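Long-range contacts in beta-N-acetylglucosaminidase-like protein Glycoside hydrolase family 20 (Flavobacterium johnsoniae, PDB 6YHH), which probably removes terminal N-acetylhexosamine residues from chitin-derived oligosaccharides as a family 20 beta-N-acetylhexosaminidase of bacterial chitin metabolism: residues L9-Q14 with A472-A478; R143-R147 with R442-G446; V420-L425 with I481-M487. All coordinates share one frame; numbering follows the deposited sequence. Where two conformers were deposited one is given.

Contact 1: residues L9-Q14 with A472-A478; sequences LMPWPQ and AERLWSA
Ala472 O lies against the ring of Pro11, 3.7 Å from Pro11 CG. One residue on, the carboxylate of Glu473 reaches the loop: CG stands anti to the backbone N (chi1 171°) and the chain runs on extended, bringing OE2 2.8 Å from Trp12 N. The amide meets OE2 on its anti side, 34° out of the carboxylate plane, with an N-H...O angle of 148°. OE2 also forms a salt bridge with Arg490, while OE1 is hydrogen-bonded to Tyr424. Met10 crosses Glu473 at about a right angle, its CG 3.5 Å from OE2. The side chains of Trp476 and Pro11, the latter preceded by a cis peptide bond, also cross at about a right angle, with Pro11 CB 3.5 Å from Trp476 CD1; Trp476 NE1 is hydrogen-bonded to Asp140 OD1. At Ser477, the first residue beyond the helix, OG donates to Trp12 O over 2.6 Å, in the carbonyl plane and on a lone pair. A water bridges that same oxygen to the backbone N of Ala478, whose CB touches Gln14 OE1, while Gln14 NE2 is bonded to Phe141 O. Both the N-H and the C=O of Trp12 are thus satisfied by side chains at the end of helix 467-476, so the loop before strand 15-19 is fixed to the catalytic domain by directional bonds, and the shared carboxylate probably stays ionised beside Arg490.

Contact 2: residues R143-R147 with R442-G446; sequences RFTWR and RILGG
Parallel strand pairing joins residues 143-147 to 442-446, where strand 146-152 meets strand 443-450 and so brings the first strand of the TIM-barrel catalytic domain beside the last. Trp146 N donates to Leu444 O at 2.9 Å, and Trp146 O accepts from Gly446 N at 3.0 Å, so the backbone N and O of Trp146 bond to the residues on either side of Gly445. A CA-H...O contact of 3.2 Å from Gly445 CA to Trp146 O accompanies these bonds. A side chain at Gly445 would collide with that oxygen, and its backbone angles (phi 153°, psi -148°) by themselves call for glycine. Phe144 CB rests on Gly445 CA; with CG anti to the carbonyl carbon (chi1 -66°), its ring lies alongside Ile443, Phe144 CE1 4.0 Å from Ile443 CG2, and Ile443 O stands at the ring edge. On Leu444 the packing is CB to CB with Trp146, whose indole has Gly446 O at its edge while NE1 is bonded to Glu447. Arg147 NH1 bonds back to Phe144 O, in that carbonyl's plane, while NH2 bonds to Lys174 O and forms a salt bridge with Glu92. Around this seam, Ile443 packs on helix 394-401, Arg147 packs on helix 467-476, and backbone bonds tie Arg147 to Asn176 and Val177 at the neighbouring strand 177-184.

Contact 3: residues V420-L425 with I481-M487; sequences VASHYL and ITDVANM
Helix 420-424 and the start of helix 484-497 approach with their backbones well apart, the nearest CA atoms being those of Ala421 and Val484 at 6.5 Å, and side chains fill the interval. Tyr424 carries most of the contact. Its CG is anti to the backbone N (chi1 -173°), which sends the ring across to the other segment, where it slides past Met487 in the opposite direction. Met487 CG sits over one face, 3.9 Å from the ring centroid and 18° off the normal, in a CH-pi contact. The chain of Met487, bent at chi2 and chi3, also holds SD above that face at 4.8 Å from the centroid, a distant Met-aromatic contact, and its methyl CE meets Val420 CG1 tip to tip at 4.0 Å. At the ring edge lies Val484 CG2, which also touches Leu425 CD1, while Val484 CG1 packs on Ala421 CB. The phenol OH is bonded to Glu473, and one water donates both to it and to Asp483 O, 2.8 Å from the water. A leucine in place of Tyr424 would probably deprive Met487 of its aromatic face and Glu473 of its hydroxyl partner. Asp483 N-caps the second helix: its OD1 accepts from Asn486 N at 2.9 Å, from above the carboxylate plane. Helix 467-476 lines both segments: Arg474 bonds to Tyr424 O and Ile481 O and makes a cation-pi contact with the Tyr424 ring, while Ala470 packs on Val420. On the loop side, Met10 touches Met487.

Contacts 1 and 2 are buried, whereas contact 3 is only partly so, with Leu425, Thr482 and Asp483 exposed. The chemistry differs with place in the fold: contact 2 is strand pairing within the barrel, carried by hydrogen bonds between backbone groups; contact 1 joins the N-terminal region to the catalytic domain through side-chain-to-backbone bonds; contact 3 packs helices largely by apolar and aromatic surfaces. Helix 467-476 is the common element. Its last turn meets contact 2 where Trp476 O lies 2.7 Å from Arg143 N, a probable hydrogen bond, and Glu473 and Arg474 reach contact 3 through Tyr424. Contacts 2 and 3 do not touch, their nearest atoms being about 7 Å apart.

Contact 1: residues L9-Q14 with A472-A478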
loop_
_atom_site.group_PDB
_atom_site.type_symbol
_atom_site.label_atom_id
_atom_site.label_comp_id
_atom_site.label_asym_id
_atom_site.label_seq_id
_atom_site.Cartn_x
_atom_site.Cartn_y
_atom_site.Cartn_z
ATOM N N LEU A 9 -15.960 -13.381 -16.565
ATOM C CA LEU A 9 -15.349 -12.398 -17.472
ATOM C C LEU A 9 -16.014 -11.076 -17.243
ATOM O O LEU A 9 -17.255 -11.007 -17.184
ATOM C CB LEU A 9 -15.512 -12.765 -18.961
ATOM C CG LEU A 9 -15.078 -14.186 -19.299
ATOM C CD1 LEU A 9 -15.259 -14.514 -20.797
ATOM C CD2 LEU A 9 -13.650 -14.476 -18.840
ATOM N N MET A 10 -15.256 -9.969 -17.188
ATOM C CA MET A 10 -15.845 -8.663 -16.955
ATOM C C MET A 10 -14.802 -7.630 -17.442
ATOM O O MET A 10 -13.652 -7.688 -16.997
ATOM C CB MET A 10 -16.150 -8.368 -15.492
ATOM C CG MET A 10 -16.931 -7.087 -15.318
ATOM S SD MET A 10 -17.410 -6.756 -13.587
ATOM C CE MET A 10 -18.383 -8.204 -13.170
ATOM N N PRO A 11 -15.131 -6.728 -18.378
ATOM C CA PRO A 11 -16.422 -6.711 -19.108
ATOM C C PRO A 11 -16.724 -8.038 -19.839
ATOM O O PRO A 11 -15.807 -8.649 -20.392
ATOM C CB PRO A 11 -16.196 -5.612 -20.136
ATOM C CG PRO A 11 -15.142 -4.728 -19.531
ATOM C CD PRO A 11 -14.196 -5.670 -18.855
ATOM N N TRP A 12 -18.012 -8.406 -19.867
ATOM C CA TRP A 12 -18.438 -9.575 -20.653
ATOM C C TRP A 12 -18.128 -9.315 -22.140
ATOM O O TRP A 12 -18.524 -8.231 -22.676
ATOM C CB TRP A 12 -19.913 -9.805 -20.466
ATOM C CG TRP A 12 -20.285 -11.121 -21.077
ATOM C CD1 TRP A 12 -20.929 -11.311 -22.281
ATOM C CD2 TRP A 12 -19.914 -12.408 -20.607
ATOM N NE1 TRP A 12 -20.984 -12.654 -22.585
ATOM C CE2 TRP A 12 -20.405 -13.365 -21.552
ATOM C CE3 TRP A 12 -19.265 -12.881 -19.441
ATOM C CZ2 TRP A 12 -20.236 -14.754 -21.373
ATOM C CZ3 TRP A 12 -19.118 -14.250 -19.262
ATOM C CH2 TRP A 12 -19.604 -15.185 -20.229
ATOM N N PRO A 13 -17.360 -10.224 -22.780
ATOM C CA PRO A 13 -16.943 -9.942 -24.154
ATOM C C PRO A 13 -18.110 -9.989 -25.166
ATOM O O PRO A 13 -19.176 -10.577 -24.908
ATOM C CB PRO A 13 -15.965 -11.030 -24.460
ATOM C CG PRO A 13 -15.396 -11.437 -23.096
ATOM C CD PRO A 13 -16.620 -11.362 -22.231
ATOM N N GLN A 14 -17.902 -9.335 -26.292
ATOM C CA GLN A 14 -18.948 -9.141 -27.318
ATOM C C GLN A 14 -19.361 -10.526 -27.901
ATOM O O GLN A 14 -20.534 -10.742 -28.250
ATOM C CB GLN A 14 -18.495 -8.213 -28.462
ATOM C CG GLN A 14 -18.163 -6.750 -28.086
ATOM C CD GLN A 14 -19.366 -5.925 -27.661
ATOM O OE1 GLN A 14 -20.559 -6.277 -27.922
ATOM N NE2 GLN A 14 -19.068 -4.824 -26.933
ATOM N N ALA A 472 -17.127 -0.373 -15.706
ATOM C CA ALA A 472 -16.294 -0.770 -16.825
ATOM C C ALA A 472 -17.091 -1.639 -17.764
ATOM O O ALA A 472 -16.957 -1.532 -18.986
ATOM C CB ALA A 472 -15.010 -1.445 -16.375
ATOM N N GLU A 473 -17.858 -2.585 -17.190
ATOM C CA GLU A 473 -18.679 -3.458 -18.054
ATOM C C GLU A 473 -19.736 -2.673 -18.831
ATOM O O GLU A 473 -19.921 -2.839 -20.082
ATOM C CB GLU A 473 -19.316 -4.566 -17.271
ATOM C CG GLU A 473 -20.350 -5.346 -18.094
ATOM C CD GLU A 473 -20.502 -6.739 -17.558
ATOM O OE1 GLU A 473 -21.526 -7.047 -16.911
ATOM O OE2 GLU A 473 -19.496 -7.511 -17.664
ATOM N N ARG A 474 -20.391 -1.728 -18.174
ATOM C CA ARG A 474 -21.317 -0.873 -18.920
ATOM C C ARG A 474 -20.673 -0.113 -20.068
ATOM O O ARG A 474 -21.294 0.121 -21.116
ATOM C CB ARG A 474 -22.063 0.087 -17.997
ATOM C CG ARG A 474 -23.094 1.011 -18.677
ATOM C CD ARG A 474 -24.188 0.305 -19.485
ATOM N NE ARG A 474 -24.807 -0.677 -18.627
ATOM C CZ ARG A 474 -24.917 -1.980 -18.892
ATOM N NH1 ARG A 474 -24.570 -2.567 -20.046
ATOM N NH2 ARG A 474 -25.397 -2.705 -17.947
ATOM N N LEU A 475 -19.444 0.296 -19.915
ATOM C CA LEU A 475 -18.818 1.142 -20.881
ATOM C C LEU A 475 -18.206 0.328 -22.031
ATOM O O LEU A 475 -17.998 0.884 -23.098
ATOM C CB LEU A 475 -17.761 2.017 -20.193
ATOM C CG LEU A 475 -18.395 2.992 -19.191
ATOM C CD1 LEU A 475 -17.251 3.771 -18.515
ATOM C CD2 LEU A 475 -19.495 3.872 -19.768
ATOM N N TRP A 476 -17.954 -0.966 -21.808
ATOM C CA TRP A 476 -17.317 -1.823 -22.847
ATOM C C TRP A 476 -18.329 -2.758 -23.511
ATOM O O TRP A 476 -18.348 -2.903 -24.738
ATOM C CB TRP A 476 -16.183 -2.643 -22.190
ATOM C CG TRP A 476 -15.565 -3.667 -23.142
ATOM C CD1 TRP A 476 -16.129 -4.829 -23.553
ATOM C CD2 TRP A 476 -14.309 -3.563 -23.791
ATOM N NE1 TRP A 476 -15.291 -5.459 -24.473
ATOM C CE2 TRP A 476 -14.154 -4.699 -24.605
ATOM C CE3 TRP A 476 -13.262 -2.626 -23.741
ATOM C CZ2 TRP A 476 -13.044 -4.900 -25.421
ATOM C CZ3 TRP A 476 -12.145 -2.842 -24.563
ATOM C CH2 TRP A 476 -12.047 -3.971 -25.384
ATOM N N SER A 477 -19.112 -3.452 -22.698
ATOM C CA SER A 477 -19.914 -4.581 -23.164
ATOM C C SER A 477 -21.163 -4.066 -23.930
ATOM O O SER A 477 -21.525 -2.884 -23.935
ATOM C CB SER A 477 -20.403 -5.406 -21.993
ATOM O OG SER A 477 -19.299 -6.075 -21.355
ATOM N N ALA A 478 -21.815 -5.016 -24.549
ATOM C CA ALA A 478 -23.026 -4.706 -25.311
ATOM C C ALA A 478 -24.096 -4.095 -24.401
ATOM O O ALA A 478 -24.182 -4.430 -23.226
ATOM C CB ALA A 478 -23.567 -6.018 -25.920
HETATM O O HOH W 1 -20.666 -7.659 -24.581
#

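Contact 2: residues R143-R147 with R442-G446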
loop_
_atom_site.group_PDB
_atom_site.type_symbol
_atom_site.label_atom_id
_atom_site.label_comp_id
_atom_site.label_asym_id
_atom_site.label_seq_id
_atom_site.Cartn_x
_atom_site.Cartn_y
_atom_site.Cartn_z
ATOM N N ARG A 143 -17.864 -1.038 -26.669
ATOM C CA ARG A 143 -19.008 -0.264 -27.075
ATOM C C ARG A 143 -18.746 1.208 -27.188
ATOM O O ARG A 143 -19.184 1.853 -28.185
ATOM C CB ARG A 143 -20.179 -0.525 -26.103
ATOM C CG ARG A 143 -21.485 0.183 -26.491
ATOM C CD ARG A 143 -22.596 -0.111 -25.480
ATOM N NE ARG A 143 -23.743 0.722 -25.817
ATOM C CZ ARG A 143 -24.653 1.122 -24.912
ATOM N NH1 ARG A 143 -24.556 0.765 -23.639
ATOM N NH2 ARG A 143 -25.636 1.945 -25.241
ATOM N N PHE A 144 -17.982 1.808 -26.244
ATOM C CA PHE A 144 -17.679 3.236 -26.268
ATOM C C PHE A 144 -16.201 3.402 -26.272
ATOM O O PHE A 144 -15.459 2.585 -25.624
ATOM C CB PHE A 144 -18.232 3.954 -24.992
ATOM C CG PHE A 144 -19.738 3.959 -24.906
ATOM C CD1 PHE A 144 -20.467 4.843 -25.701
ATOM C CD2 PHE A 144 -20.442 3.097 -24.060
ATOM C CE1 PHE A 144 -21.870 4.827 -25.646
ATOM C CE2 PHE A 144 -21.821 3.116 -24.008
ATOM C CZ PHE A 144 -22.525 4.003 -24.800
ATOM N N THR A 145 -15.772 4.485 -26.882
ATOM C CA THR A 145 -14.343 4.749 -26.928
ATOM C C THR A 145 -13.710 5.427 -25.663
ATOM O O THR A 145 -12.513 5.296 -25.461
ATOM C CB THR A 145 -13.963 5.573 -28.226
ATOM O OG1 THR A 145 -12.572 5.422 -28.515
ATOM C CG2 THR A 145 -14.292 7.037 -28.109
ATOM N N TRP A 146 -14.513 6.151 -24.885
ATOM C CA TRP A 146 -14.078 6.875 -23.683
ATOM C C TRP A 146 -14.612 6.106 -22.523
ATOM O O TRP A 146 -15.790 6.081 -22.305
ATOM C CB TRP A 146 -14.631 8.320 -23.720
ATOM C CG TRP A 146 -14.152 9.166 -22.604
ATOM C CD1 TRP A 146 -14.279 8.918 -21.240
ATOM C CD2 TRP A 146 -13.451 10.399 -22.730
ATOM N NE1 TRP A 146 -13.713 9.954 -20.515
ATOM C CE2 TRP A 146 -13.148 10.849 -21.390
ATOM C CE3 TRP A 146 -12.995 11.136 -23.817
ATOM C CZ2 TRP A 146 -12.530 12.048 -21.159
ATOM C CZ3 TRP A 146 -12.316 12.318 -23.579
ATOM C CH2 TRP A 146 -12.108 12.755 -22.235
ATOM N N ARG A 147 -13.742 5.391 -21.815
ATOM C CA ARG A 147 -14.135 4.549 -20.698
ATOM C C ARG A 147 -13.210 4.904 -19.515
ATOM O O ARG A 147 -12.086 4.410 -19.399
ATOM C CB ARG A 147 -14.039 3.073 -21.046
ATOM C CG ARG A 147 -14.767 2.756 -22.357
ATOM C CD ARG A 147 -14.678 1.319 -22.726
ATOM N NE ARG A 147 -13.326 0.791 -22.756
ATOM C CZ ARG A 147 -12.446 1.031 -23.722
ATOM N NH1 ARG A 147 -12.820 1.676 -24.836
ATOM N NH2 ARG A 147 -11.235 0.610 -23.614
ATOM N N ARG A 442 -21.664 11.062 -31.323
ATOM C CA ARG A 442 -21.117 12.117 -30.450
ATOM C C ARG A 442 -21.030 11.661 -28.990
ATOM O O ARG A 442 -20.434 12.379 -28.216
ATOM C CB ARG A 442 -21.982 13.378 -30.524
ATOM C CG ARG A 442 -21.770 14.148 -31.836
ATOM C CD ARG A 442 -22.661 15.381 -31.951
ATOM N NE ARG A 442 -22.652 15.755 -33.368
ATOM C CZ ARG A 442 -23.733 15.994 -34.118
ATOM N NH1 ARG A 442 -24.987 16.028 -33.667
ATOM N NH2 ARG A 442 -23.519 16.201 -35.417
ATOM N N ILE A 443 -21.705 10.578 -28.594
ATOM C CA ILE A 443 -21.576 10.076 -27.240
ATOM C C ILE A 443 -20.268 9.297 -27.139
ATOM O O ILE A 443 -20.127 8.132 -27.596
ATOM C CB ILE A 443 -22.764 9.216 -26.856
ATOM C CG1 ILE A 443 -24.067 10.016 -26.963
ATOM C CG2 ILE A 443 -22.639 8.730 -25.421
ATOM C CD1 ILE A 443 -25.353 9.197 -26.910
ATOM N N LEU A 444 -19.259 9.954 -26.652
ATOM C CA LEU A 444 -17.926 9.335 -26.648
ATOM C C LEU A 444 -17.861 8.174 -25.640
ATOM O O LEU A 444 -17.092 7.220 -25.830
ATOM C CB LEU A 444 -16.815 10.346 -26.274
ATOM C CG LEU A 444 -16.700 11.516 -27.211
ATOM C CD1 LEU A 444 -15.631 12.518 -26.804
ATOM C CD2 LEU A 444 -16.401 11.023 -28.619
ATOM N N GLY A 445 -18.604 8.271 -24.534
ATOM C CA GLY A 445 -18.552 7.243 -23.520
ATOM C C GLY A 445 -18.899 7.801 -22.160
ATOM O O GLY A 445 -19.737 8.716 -22.040
ATOM N N GLY A 446 -18.295 7.229 -21.116
ATOM C CA GLY A 446 -18.646 7.643 -19.745
ATOM C C GLY A 446 -17.442 7.580 -18.846
ATOM O O GLY A 446 -16.392 7.031 -19.216
HETATM O O HOH W 2 -17.913 5.817 -28.533
#

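Contact 3: residues V420-L425 with I481-M487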
loop_
_atom_site.group_PDB
_atom_site.type_symbol
_atom_site.label_atom_id
_atom_site.label_comp_id
_atom_site.label_asym_id
_atom_site.label_seq_id
_atom_site.Cartn_x
_atom_site.Cartn_y
_atom_site.Cartn_z
ATOM N N VAL A 420 -24.360 -0.581 -6.284
ATOM C CA VAL A 420 -23.743 -0.893 -7.564
ATOM C C VAL A 420 -24.770 -0.891 -8.713
ATOM O O VAL A 420 -24.467 -0.454 -9.804
ATOM C CB VAL A 420 -22.870 -2.127 -7.537
ATOM C CG1 VAL A 420 -23.755 -3.417 -7.349
ATOM C CG2 VAL A 420 -22.018 -2.268 -8.760
ATOM N N ALA A 421 -25.977 -1.420 -8.483
ATOM C CA ALA A 421 -26.923 -1.485 -9.601
ATOM C C ALA A 421 -27.316 -0.142 -10.155
ATOM O O ALA A 421 -27.556 -0.054 -11.333
ATOM C CB ALA A 421 -28.170 -2.233 -9.157
ATOM N N SER A 422 -27.320 0.925 -9.334
ATOM C CA SER A 422 -27.617 2.251 -9.872
ATOM C C SER A 422 -26.547 2.679 -10.895
ATOM O O SER A 422 -26.891 3.300 -11.897
ATOM C CB SER A 422 -27.714 3.317 -8.783
ATOM O OG SER A 422 -26.434 3.534 -8.251
ATOM N N HIS A 423 -25.290 2.323 -10.676
ATOM C CA HIS A 423 -24.251 2.611 -11.630
ATOM C C HIS A 423 -24.229 1.660 -12.858
ATOM O O HIS A 423 -24.019 2.103 -13.978
ATOM C CB HIS A 423 -22.873 2.618 -10.896
ATOM C CG HIS A 423 -22.837 3.559 -9.775
ATOM N ND1 HIS A 423 -23.108 4.896 -9.923
ATOM C CD2 HIS A 423 -22.456 3.388 -8.486
ATOM C CE1 HIS A 423 -22.977 5.493 -8.751
ATOM N NE2 HIS A 423 -22.592 4.600 -7.870
ATOM N N TYR A 424 -24.497 0.359 -12.605
ATOM C CA TYR A 424 -24.431 -0.641 -13.665
ATOM C C TYR A 424 -25.468 -0.424 -14.704
ATOM O O TYR A 424 -25.199 -0.657 -15.879
ATOM C CB TYR A 424 -24.613 -2.018 -13.043
ATOM C CG TYR A 424 -24.410 -3.183 -13.990
ATOM C CD1 TYR A 424 -23.255 -3.295 -14.710
ATOM C CD2 TYR A 424 -25.435 -4.092 -14.194
ATOM C CE1 TYR A 424 -23.056 -4.378 -15.544
ATOM C CE2 TYR A 424 -25.297 -5.172 -15.030
ATOM C CZ TYR A 424 -24.124 -5.317 -15.716
ATOM O OH TYR A 424 -23.950 -6.364 -16.546
ATOM N N LEU A 425 -26.623 0.087 -14.298
ATOM C CA LEU A 425 -27.767 0.258 -15.258
ATOM C C LEU A 425 -27.800 1.638 -15.822
ATOM O O LEU A 425 -28.568 1.927 -16.729
ATOM C CB LEU A 425 -29.036 -0.078 -14.560
ATOM C CG LEU A 425 -29.046 -1.570 -14.128
ATOM C CD1 LEU A 425 -30.331 -1.859 -13.366
ATOM C CD2 LEU A 425 -28.756 -2.581 -15.264
ATOM N N ILE A 481 -26.247 -6.293 -21.921
ATOM C CA ILE A 481 -25.754 -7.065 -20.817
ATOM C C ILE A 481 -26.160 -6.269 -19.538
ATOM O O ILE A 481 -25.542 -5.213 -19.255
ATOM C CB ILE A 481 -24.214 -7.204 -20.968
ATOM C CG1 ILE A 481 -23.744 -7.929 -22.245
ATOM C CG2 ILE A 481 -23.589 -7.816 -19.718
ATOM C CD1 ILE A 481 -24.373 -9.272 -22.465
ATOM N N THR A 482 -27.246 -6.673 -18.893
ATOM C CA THR A 482 -27.883 -5.860 -17.869
ATOM C C THR A 482 -28.316 -6.677 -16.650
ATOM O O THR A 482 -28.904 -6.140 -15.717
ATOM C CB THR A 482 -29.063 -5.104 -18.418
ATOM O OG1 THR A 482 -29.995 -6.058 -18.911
ATOM C CG2 THR A 482 -28.653 -4.112 -19.506
ATOM N N ASP A 483 -28.030 -7.970 -16.633
ATOM C CA ASP A 483 -28.514 -8.873 -15.557
ATOM C C ASP A 483 -27.679 -8.559 -14.292
ATOM O O ASP A 483 -26.530 -8.925 -14.221
ATOM C CB ASP A 483 -28.418 -10.294 -15.983
ATOM C CG ASP A 483 -28.922 -11.279 -14.966
ATOM O OD1 ASP A 483 -28.719 -11.274 -13.752
ATOM O OD2 ASP A 483 -29.447 -12.257 -15.433
ATOM N N VAL A 484 -28.316 -7.915 -13.340
ATOM C CA VAL A 484 -27.570 -7.473 -12.148
ATOM C C VAL A 484 -27.100 -8.675 -11.369
ATOM O O VAL A 484 -25.962 -8.684 -10.862
ATOM C CB VAL A 484 -28.409 -6.558 -11.246
ATOM C CG1 VAL A 484 -27.643 -6.259 -9.953
ATOM C CG2 VAL A 484 -28.785 -5.294 -11.957
ATOM N N ALA A 485 -27.962 -9.684 -11.147
ATOM C CA ALA A 485 -27.483 -10.817 -10.356
ATOM C C ALA A 485 -26.312 -11.553 -10.936
ATOM O O ALA A 485 -25.402 -11.957 -10.204
ATOM C CB ALA A 485 -28.589 -11.800 -10.045
ATOM N N ASN A 486 -26.296 -11.747 -12.264
ATOM C CA ASN A 486 -25.188 -12.394 -12.932
ATOM C C ASN A 486 -23.925 -11.505 -12.799
ATOM O O ASN A 486 -22.869 -12.022 -12.609
ATOM C CB ASN A 486 -25.488 -12.563 -14.400
ATOM C CG ASN A 486 -24.345 -13.155 -15.156
ATOM O OD1 ASN A 486 -23.588 -12.483 -15.863
ATOM N ND2 ASN A 486 -24.237 -14.457 -15.042
ATOM N N MET A 487 -24.091 -10.217 -12.973
ATOM C CA MET A 487 -22.967 -9.286 -12.830
ATOM C C MET A 487 -22.403 -9.445 -11.386
ATOM O O MET A 487 -21.174 -9.539 -11.217
ATOM C CB MET A 487 -23.348 -7.859 -13.120
ATOM C CG MET A 487 -22.187 -6.849 -12.886
ATOM S SD MET A 487 -22.027 -6.337 -11.162
ATOM C CE MET A 487 -23.546 -5.525 -10.789
HETATM O O HOH W 3 -24.916 -9.117 -16.440
#